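Local coordinates for protein archaeal actin homolog (Thermoplasma acidophilum, PDB 2FSJ) that binds ATP and polymerizes, in a reaction that needs a nucleoside triphosphate, into bundles of helical filaments, at residues 25-28 against 33-36; 75-80 against 108-113; 228-233 against 245-250; 274-279 against 311-316. One frame throughout, in Å; residues are numbered along the deposited sequence.

In the fold
The four contacts follow one another along the chain and lie in the two halves of an actin-like fold. Contacts 1 and 2 belong to the N-terminal half, with centres about 12 Å apart. Contact 1 is the central hairpin of the seven-stranded sheet. Contact 2 ties an outer strand of that sheet, 74-77, to helix 101-111. Contacts 3 and 4 belong to the C-terminal half, with centres about 18 Å apart. They touch where A229 and A232 of helix 226-241 meet I274 of helix 268-290. The centres of contacts 1 and 3 are about 26 Å apart. Each holds or adjoins ATP-binding residues, consistent with the nucleotide cleft between the halves of actin-like proteins.

Contact 1: 25-28 against 33-36; sequences GLDV and TKVI. With GOL (glycerol), chain B.
G25 and I36 pair through two backbone hydrogen bonds, from G25 N to I36 O and, at 2.9 Å, from I36 N to G25 O. D27 and K34 form the second such pair. D27 N meets K34 O and K34 N meets D27 O, each at 2.9 Å. The strands are antiparallel.

Packing is looser on the face of L26, V28, T33 and V35. The apolar contact there is L26 CD1 against V35 CG2, at 4.5 Å. V28 and T33 stand side by side, a methyl beside a hydroxyl, with V28 CG1 3.6 Å from T33 OG1. That hydroxyl is bonded to S47.

Polar groups meet on the other face. K34 bends at chi2 and chi3 (76° and 62°). This carries K34 CE to 3.6 Å from D27 OD2. The ion pair of D27 OD2 with K34 NZ is long, at 4.0 Å. NZ also bonds to D32 O. A glycerol bridges the two residues. Its O1 donates to D27 OD1 (2.8 Å) and accepts from K34 NZ (3.0 Å). T33 and K34 are ATP-binding residues, so the glycerol probably occupies part of the nucleotide site.

Helix 101-111 packs on the L26 face and helix 333-343 on the D27 face. Strands 42-52 and 120-128 flank the hairpin.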
# COMPACT_ATOMS: atom_id res chain seq x y z
N GLY A 25 8.04 -8.32 -7.52
CA GLY A 25 6.98 -8.12 -6.55
C GLY A 25 6.35 -6.76 -6.82
O GLY A 25 7.03 -5.77 -7.09
N LEU A 26 5.03 -6.70 -6.76
CA LEU A 26 4.32 -5.47 -7.05
C LEU A 26 3.21 -5.31 -6.03
O LEU A 26 2.52 -6.28 -5.70
CB LEU A 26 3.75 -5.52 -8.44
CG LEU A 26 2.77 -4.43 -8.92
CD1 LEU A 26 3.41 -3.05 -8.99
CD2 LEU A 26 2.13 -4.83 -10.25
N ASP A 27 3.07 -4.11 -5.48
CA ASP A 27 1.99 -3.82 -4.53
C ASP A 27 1.43 -2.46 -4.87
O ASP A 27 2.07 -1.45 -4.65
CB ASP A 27 2.54 -3.92 -3.10
CG ASP A 27 1.52 -3.62 -2.02
OD1 ASP A 27 0.34 -3.40 -2.33
OD2 ASP A 27 1.82 -3.59 -0.80
N VAL A 28 0.26 -2.42 -5.47
CA VAL A 28 -0.36 -1.15 -5.88
C VAL A 28 -1.34 -0.74 -4.75
O VAL A 28 -2.54 -1.11 -4.74
CB VAL A 28 -1.09 -1.22 -7.23
CG1 VAL A 28 -1.65 0.16 -7.65
CG2 VAL A 28 -0.17 -1.75 -8.29
N THR A 33 2.69 2.90 -4.66
CA THR A 33 2.95 1.69 -5.42
C THR A 33 4.39 1.31 -5.10
O THR A 33 5.29 2.14 -5.18
CB THR A 33 2.71 1.99 -6.94
OG1 THR A 33 1.30 2.23 -7.15
CG2 THR A 33 3.11 0.86 -7.86
N LYS A 34 4.60 0.05 -4.73
CA LYS A 34 5.88 -0.51 -4.38
C LYS A 34 6.22 -1.60 -5.35
O LYS A 34 5.35 -2.41 -5.70
CB LYS A 34 5.77 -1.17 -3.00
CG LYS A 34 5.76 -0.21 -1.81
CD LYS A 34 4.48 0.53 -1.56
CE LYS A 34 3.34 -0.38 -1.23
NZ LYS A 34 2.09 0.36 -0.85
N VAL A 35 7.49 -1.68 -5.69
CA VAL A 35 8.06 -2.69 -6.57
C VAL A 35 9.34 -3.28 -5.94
O VAL A 35 10.21 -2.53 -5.43
CB VAL A 35 8.40 -2.06 -8.01
CG1 VAL A 35 8.62 -3.12 -9.06
CG2 VAL A 35 7.38 -1.05 -8.41
N ILE A 36 9.45 -4.60 -5.96
CA ILE A 36 10.67 -5.29 -5.60
C ILE A 36 11.23 -5.84 -6.90
O ILE A 36 10.65 -6.73 -7.52
CB ILE A 36 10.43 -6.46 -4.60
CG1 ILE A 36 9.55 -6.01 -3.42
CG2 ILE A 36 11.80 -7.04 -4.09
CD1 ILE A 36 10.09 -4.91 -2.59
C1 GOL B . -1.08 -1.71 0.61
O1 GOL B . -0.27 -1.40 -0.49
C2 GOL B . -0.33 -2.65 1.56
O2 GOL B . 0.17 -3.78 0.87
C3 GOL B . 0.80 -1.95 2.32
O3 GOL B . 1.08 -2.65 3.54

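Contact 2: 75-80 against 108-113; sequences FIYGKY and LWESGI
Y77 and E110 meet through one short hydrogen bond, from Y77 OH to E110 OE2 at 2.6 Å. This is the tight part of the contact. OE2 sits at the edge of the tyrosine ring, near its plane. The hydroxyl reaches OE2 on its anti side, 24° out of the carboxylate plane. Ring and carboxylate stand nearly upright to each other, with 78° between their planes. The first torsion of E110 holds CG beside the backbone N and sets it 3.6 Å from Y77 OH. The bend at chi2 (-82°) then turns the carboxylate to the hydroxyl. W109 adds a lighter touch from the same helix, with CD1 4.1 Å from the oxygen of Y77 OH. F45 meets the Y77 ring edge-to-face, and P64 and L66 also touch this side chain. W109 makes a cation-pi contact with R159.

The rest is loose. The two segments bury 109 Å² between them, and Y77 supplies about half. E110 is partly exposed. G112 is the first residue past the helix, with positive phi. S111 OG accepts from I113 N (3.2 Å) there, an ST turn.

The contact thus joins strand 74-77 to helix 101-111 by a single polar link in an otherwise aromatic and apolar setting. A phenol donating to a carboxylate would probably favour the ionised form of E110.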
# COMPACT_ATOMS: atom_id res chain seq x y z
N PHE A 75 0.59 10.02 -19.93
CA PHE A 75 0.42 10.37 -18.56
C PHE A 75 1.75 10.62 -17.82
O PHE A 75 2.81 10.09 -18.17
CB PHE A 75 -0.40 9.29 -17.84
CG PHE A 75 0.28 7.95 -17.77
CD1 PHE A 75 1.05 7.58 -16.66
CD2 PHE A 75 0.13 7.02 -18.80
CE1 PHE A 75 1.65 6.32 -16.60
CE2 PHE A 75 0.74 5.75 -18.74
CZ PHE A 75 1.49 5.42 -17.62
N ILE A 76 1.63 11.38 -16.74
CA ILE A 76 2.69 11.59 -15.77
C ILE A 76 2.21 10.97 -14.43
O ILE A 76 1.04 10.96 -14.11
CB ILE A 76 2.98 13.11 -15.71
CG1 ILE A 76 3.60 13.55 -17.06
CG2 ILE A 76 3.91 13.51 -14.59
CD1 ILE A 76 3.57 15.08 -17.24
N TYR A 77 3.15 10.46 -13.65
CA TYR A 77 2.80 9.68 -12.48
C TYR A 77 3.68 10.03 -11.26
O TYR A 77 4.69 10.73 -11.39
CB TYR A 77 2.89 8.19 -12.80
CG TYR A 77 4.29 7.78 -13.16
CD1 TYR A 77 5.19 7.30 -12.19
CD2 TYR A 77 4.72 7.84 -14.48
CE1 TYR A 77 6.51 6.96 -12.53
CE2 TYR A 77 6.00 7.51 -14.84
CZ TYR A 77 6.90 7.08 -13.87
OH TYR A 77 8.15 6.74 -14.29
N GLY A 78 3.28 9.53 -10.10
CA GLY A 78 4.08 9.66 -8.91
C GLY A 78 4.01 11.06 -8.36
O GLY A 78 2.98 11.74 -8.47
N LYS A 79 5.14 11.51 -7.82
CA LYS A 79 5.22 12.82 -7.15
C LYS A 79 4.99 14.00 -8.14
O LYS A 79 4.53 15.07 -7.74
CB LYS A 79 6.53 12.96 -6.38
CG LYS A 79 7.82 12.91 -7.22
CD LYS A 79 9.07 12.97 -6.35
CE LYS A 79 10.34 13.04 -7.20
NZ LYS A 79 11.57 13.17 -6.31
N TYR A 80 5.21 13.78 -9.43
CA TYR A 80 4.96 14.81 -10.46
C TYR A 80 3.55 14.99 -10.95
O TYR A 80 3.25 16.00 -11.59
CB TYR A 80 5.83 14.55 -11.68
CG TYR A 80 7.26 14.57 -11.31
CD1 TYR A 80 7.83 15.70 -10.77
CD2 TYR A 80 8.03 13.42 -11.40
CE1 TYR A 80 9.16 15.70 -10.38
CE2 TYR A 80 9.34 13.43 -11.02
CZ TYR A 80 9.89 14.58 -10.50
OH TYR A 80 11.20 14.58 -10.11
N LEU A 108 6.67 -1.04 -13.96
CA LEU A 108 7.54 -1.80 -14.87
C LEU A 108 8.59 -0.91 -15.54
O LEU A 108 9.76 -1.28 -15.58
CB LEU A 108 6.70 -2.58 -15.87
CG LEU A 108 5.64 -3.49 -15.27
CD1 LEU A 108 4.84 -4.22 -16.36
CD2 LEU A 108 6.31 -4.51 -14.37
N TRP A 109 8.20 0.27 -15.99
CA TRP A 109 9.13 1.27 -16.49
C TRP A 109 10.22 1.66 -15.45
O TRP A 109 11.43 1.67 -15.76
CB TRP A 109 8.37 2.52 -16.92
CG TRP A 109 9.26 3.45 -17.67
CD1 TRP A 109 10.01 4.47 -17.16
CD2 TRP A 109 9.55 3.40 -19.08
NE1 TRP A 109 10.76 5.06 -18.16
CE2 TRP A 109 10.49 4.44 -19.35
CE3 TRP A 109 9.09 2.62 -20.15
CZ2 TRP A 109 10.98 4.69 -20.63
CZ3 TRP A 109 9.58 2.89 -21.45
CH2 TRP A 109 10.51 3.90 -21.66
N GLU A 110 9.80 1.98 -14.23
CA GLU A 110 10.76 2.32 -13.19
C GLU A 110 11.70 1.17 -12.80
O GLU A 110 12.85 1.43 -12.41
CB GLU A 110 10.07 2.83 -11.96
CG GLU A 110 9.44 4.18 -12.13
CD GLU A 110 10.38 5.36 -11.99
OE1 GLU A 110 11.54 5.22 -11.51
OE2 GLU A 110 9.94 6.47 -12.37
N SER A 111 11.26 -0.07 -12.92
CA SER A 111 12.09 -1.20 -12.58
C SER A 111 13.38 -1.19 -13.44
O SER A 111 14.40 -1.69 -13.02
CB SER A 111 11.29 -2.52 -12.74
OG SER A 111 11.23 -2.98 -14.08
N GLY A 112 13.31 -0.60 -14.64
CA GLY A 112 14.41 -0.57 -15.60
C GLY A 112 14.64 -1.92 -16.28
O GLY A 112 15.56 -2.03 -17.10
N ILE A 113 13.85 -2.93 -15.92
CA ILE A 113 13.95 -4.24 -16.55
C ILE A 113 13.60 -4.07 -18.02
O ILE A 113 12.61 -3.44 -18.37
CB ILE A 113 13.01 -5.26 -15.92
CG1 ILE A 113 13.37 -5.51 -14.47
CG2 ILE A 113 13.05 -6.58 -16.71
CD1 ILE A 113 12.21 -6.08 -13.63

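Contact 3: 228-233 against 245-250; sequences DAISAL and VPFDLA
I230 and F247 cross at about a right angle, and their meeting carries the contact. I230 CG2 lies over one face of the F247 ring, 4.1 Å from its centroid and 29° off the ring normal. This is a CH-pi contact. The other branch reaches over the rim of the same face, with I230 CD1 3.6 Å from F247 CZ. Both arms of the isoleucine therefore rest on the phenylalanine.

F247 reaches I230 because its CG is anti to the backbone N (chi1 176°). The side chain leaves the backbone across the direction to helix 226-241, and its ring end comes nearer to it. A250 lies one turn further along helix 247-253. Its methyl points at the same partner, with A250 CB 3.7 Å from I230 CG2. One methyl of I230 is thus shared between a ring face and an alanine. The small side chain lets the backbones come close, with I230 CA and A250 CA 5.9 Å apart. L233, one turn after I230, sets CD2 3.9 Å from A250 O.

An alanine in place of I230 would probably open a gap between the two helices and let the F247 ring turn more freely.

P246 holds the N-cap position of helix 247-253, and D248 makes a salt bridge with R48. The F247 side chain lies about 4 Å from those of S199 and Q251, both ATP-binding residues. The arrangement is a helix-helix contact in the C-terminal half of an actin-like fold, at the edge of the nucleotide site.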
# COMPACT_ATOMS: atom_id res chain seq x y z
N ASP A 228 -8.73 9.98 7.87
CA ASP A 228 -9.70 10.47 8.85
C ASP A 228 -9.05 11.41 9.85
O ASP A 228 -9.66 12.42 10.22
CB ASP A 228 -10.37 9.33 9.55
CG ASP A 228 -11.15 8.43 8.56
OD1 ASP A 228 -12.16 8.90 7.98
OD2 ASP A 228 -10.77 7.28 8.24
N ALA A 229 -7.82 11.12 10.23
CA ALA A 229 -7.03 12.03 11.09
C ALA A 229 -6.66 13.30 10.33
O ALA A 229 -6.76 14.38 10.90
CB ALA A 229 -5.78 11.34 11.66
N ILE A 230 -6.29 13.16 9.05
CA ILE A 230 -5.96 14.32 8.19
C ILE A 230 -7.20 15.23 8.01
O ILE A 230 -7.11 16.47 8.14
CB ILE A 230 -5.45 13.85 6.82
CG1 ILE A 230 -4.11 13.11 6.97
CG2 ILE A 230 -5.27 15.02 5.86
CD1 ILE A 230 -3.80 12.18 5.80
N SER A 231 -8.36 14.62 7.78
CA SER A 231 -9.59 15.41 7.64
C SER A 231 -9.97 16.08 8.94
O SER A 231 -10.41 17.26 8.94
CB SER A 231 -10.75 14.55 7.14
OG SER A 231 -10.47 14.21 5.78
N ALA A 232 -9.82 15.38 10.04
CA ALA A 232 -10.11 15.97 11.35
C ALA A 232 -9.18 17.18 11.66
O ALA A 232 -9.62 18.19 12.15
CB ALA A 232 -10.05 14.93 12.48
N LEU A 233 -7.90 17.07 11.31
CA LEU A 233 -6.97 18.17 11.53
C LEU A 233 -7.27 19.35 10.60
O LEU A 233 -7.19 20.52 10.99
CB LEU A 233 -5.51 17.68 11.36
CG LEU A 233 -4.38 18.73 11.54
CD1 LEU A 233 -4.53 19.51 12.81
CD2 LEU A 233 -2.99 18.13 11.47
N VAL A 245 -6.62 24.13 4.26
CA VAL A 245 -5.26 23.68 3.93
C VAL A 245 -5.32 22.52 2.91
O VAL A 245 -6.20 21.66 3.00
CB VAL A 245 -4.43 23.29 5.19
CG1 VAL A 245 -4.36 24.46 6.22
CG2 VAL A 245 -4.98 22.05 5.84
N PRO A 246 -4.45 22.48 1.92
CA PRO A 246 -4.44 21.31 1.01
C PRO A 246 -4.15 20.00 1.75
O PRO A 246 -3.46 20.00 2.75
CB PRO A 246 -3.32 21.64 0.01
CG PRO A 246 -3.17 23.15 0.06
CD PRO A 246 -3.47 23.49 1.52
N PHE A 247 -4.66 18.90 1.22
CA PHE A 247 -4.56 17.58 1.85
C PHE A 247 -3.13 17.18 2.14
O PHE A 247 -2.84 16.76 3.26
CB PHE A 247 -5.27 16.54 0.98
CG PHE A 247 -5.16 15.13 1.50
CD1 PHE A 247 -6.17 14.57 2.25
CD2 PHE A 247 -4.03 14.36 1.22
CE1 PHE A 247 -6.06 13.26 2.73
CE2 PHE A 247 -3.92 13.06 1.70
CZ PHE A 247 -4.95 12.51 2.45
N ASP A 248 -2.23 17.32 1.16
CA ASP A 248 -0.82 16.91 1.32
C ASP A 248 -0.15 17.73 2.43
O ASP A 248 0.66 17.21 3.19
CB ASP A 248 -0.02 17.02 0.01
CG ASP A 248 -0.41 15.95 -1.00
OD1 ASP A 248 -0.70 14.82 -0.56
OD2 ASP A 248 -0.48 16.15 -2.25
N LEU A 249 -0.53 19.00 2.55
CA LEU A 249 0.04 19.83 3.63
C LEU A 249 -0.49 19.44 5.01
O LEU A 249 0.24 19.44 5.98
CB LEU A 249 -0.27 21.31 3.38
CG LEU A 249 0.45 22.35 4.26
CD1 LEU A 249 1.98 22.22 4.23
CD2 LEU A 249 0.05 23.78 3.84
N ALA A 250 -1.78 19.13 5.09
CA ALA A 250 -2.38 18.62 6.32
C ALA A 250 -1.76 17.31 6.78
O ALA A 250 -1.59 17.08 7.94
CB ALA A 250 -3.89 18.44 6.14

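Contact 4: 274-279 against 311-316; sequences ILEDLA and GDRFEE
R313 and E276 form a salt bridge, with R313 NH1 2.7 Å from E276 OE2. The segment that brings the arginine there starts at G311, whose O accepts a bond from F314 N (2.9 Å) to make a tight turn.

R313 comes next. Its chain, bent at chi2 and chi3, brings NH1 obliquely past A279, 3.4 Å from A279 CB. E276 OE2 lies over one face of the guanidinium, 3.1 Å from R313 CZ. The carboxylate and guanidinium planes are 72° apart, so the two groups do not lie flat in a shared plane. R313 NH2 also bonds to N280 OD1.

F314 turns its ring to I282 and I283 of helix 268-290.

E316 completes the network. R313 NH2 donates to E316 OE1 at 3.1 Å and 161°, in the guanidinium plane but from above the carboxylate plane. E276, R313 and E316 are thus linked by salt bridges. A leucine in place of R313 would probably leave E276 and E316 without their shared positive partner, two like charges 6.4 Å apart between E276 OE2 and E316 OE1.

The loop 311-316 follows helix 307-310 and lies against helix 268-290. I310 touches L275, L278 and A279, while helix 226-241 packs on I274 and L275.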
# COMPACT_ATOMS: atom_id res chain seq x y z
N ILE A 274 -6.05 13.66 18.02
CA ILE A 274 -6.77 13.15 16.85
C ILE A 274 -6.20 11.74 16.53
O ILE A 274 -6.95 10.82 16.30
CB ILE A 274 -6.58 14.12 15.67
CG1 ILE A 274 -7.25 15.49 15.97
CG2 ILE A 274 -7.10 13.54 14.40
CD1 ILE A 274 -6.68 16.59 15.20
N LEU A 275 -4.89 11.61 16.53
CA LEU A 275 -4.22 10.33 16.33
C LEU A 275 -4.50 9.29 17.40
O LEU A 275 -4.64 8.09 17.10
CB LEU A 275 -2.71 10.53 16.15
CG LEU A 275 -2.27 11.20 14.84
CD1 LEU A 275 -0.78 11.67 14.96
CD2 LEU A 275 -2.49 10.35 13.63
N GLU A 276 -4.62 9.72 18.64
CA GLU A 276 -5.04 8.81 19.71
C GLU A 276 -6.48 8.34 19.52
O GLU A 276 -6.79 7.18 19.75
CB GLU A 276 -4.96 9.51 21.07
CG GLU A 276 -5.08 8.55 22.24
CD GLU A 276 -3.75 8.48 22.99
OE1 GLU A 276 -3.40 9.51 23.63
OE2 GLU A 276 -3.05 7.42 22.90
N ASP A 277 -7.34 9.24 19.06
CA ASP A 277 -8.71 8.88 18.73
C ASP A 277 -8.74 7.85 17.62
O ASP A 277 -9.49 6.90 17.70
CB ASP A 277 -9.55 10.09 18.31
CG ASP A 277 -10.99 9.73 18.07
OD1 ASP A 277 -11.67 9.22 18.99
OD2 ASP A 277 -11.55 9.84 16.96
N LEU A 278 -7.91 8.01 16.59
CA LEU A 278 -7.87 7.02 15.49
C LEU A 278 -7.47 5.64 16.02
O LEU A 278 -8.13 4.62 15.77
CB LEU A 278 -6.88 7.47 14.44
CG LEU A 278 -6.52 6.52 13.29
CD1 LEU A 278 -7.84 6.09 12.57
CD2 LEU A 278 -5.58 7.18 12.38
N ALA A 279 -6.38 5.62 16.78
CA ALA A 279 -5.90 4.41 17.43
C ALA A 279 -6.94 3.76 18.31
O ALA A 279 -7.17 2.55 18.21
CB ALA A 279 -4.62 4.70 18.24
N GLY A 311 1.43 2.82 15.63
CA GLY A 311 1.62 1.37 15.73
C GLY A 311 1.83 0.87 17.16
O GLY A 311 1.27 -0.17 17.59
N ASP A 312 2.62 1.63 17.92
CA ASP A 312 2.96 1.27 19.29
C ASP A 312 1.74 1.13 20.17
O ASP A 312 1.75 0.33 21.09
CB ASP A 312 3.90 2.29 19.93
CG ASP A 312 5.35 2.17 19.44
OD1 ASP A 312 5.68 1.17 18.77
OD2 ASP A 312 6.21 3.04 19.69
N ARG A 313 0.72 1.93 19.89
CA ARG A 313 -0.52 1.86 20.63
C ARG A 313 -1.21 0.53 20.52
O ARG A 313 -2.06 0.25 21.35
CB ARG A 313 -1.52 2.92 20.16
CG ARG A 313 -1.18 4.33 20.49
CD ARG A 313 -1.29 4.64 22.00
NE ARG A 313 -2.49 4.09 22.64
CZ ARG A 313 -3.75 4.45 22.36
NH1 ARG A 313 -4.01 5.38 21.47
NH2 ARG A 313 -4.74 3.87 22.99
N PHE A 314 -0.93 -0.29 19.50
CA PHE A 314 -1.68 -1.53 19.34
C PHE A 314 -1.28 -2.62 20.34
O PHE A 314 -1.97 -3.59 20.53
CB PHE A 314 -1.60 -2.07 17.89
CG PHE A 314 -2.13 -1.13 16.86
CD1 PHE A 314 -3.26 -0.36 17.07
CD2 PHE A 314 -1.48 -1.03 15.64
CE1 PHE A 314 -3.73 0.50 16.06
CE2 PHE A 314 -1.94 -0.19 14.67
CZ PHE A 314 -3.04 0.58 14.89
N GLU A 315 -0.15 -2.44 21.02
CA GLU A 315 0.30 -3.40 22.02
C GLU A 315 -0.74 -3.67 23.09
O GLU A 315 -0.80 -4.75 23.62
CB GLU A 315 1.54 -2.92 22.72
CG GLU A 315 2.12 -4.01 23.60
CD GLU A 315 3.60 -3.87 23.83
OE1 GLU A 315 4.21 -2.80 23.50
OE2 GLU A 315 4.15 -4.85 24.36
N GLU A 316 -1.60 -2.70 23.36
CA GLU A 316 -2.58 -2.86 24.40
C GLU A 316 -3.62 -3.93 24.05
O GLU A 316 -4.25 -4.48 24.96
CB GLU A 316 -3.19 -1.51 24.77
CG GLU A 316 -4.29 -1.01 23.88
CD GLU A 316 -4.85 0.34 24.38
OE1 GLU A 316 -4.04 1.29 24.54
OE2 GLU A 316 -6.07 0.42 24.60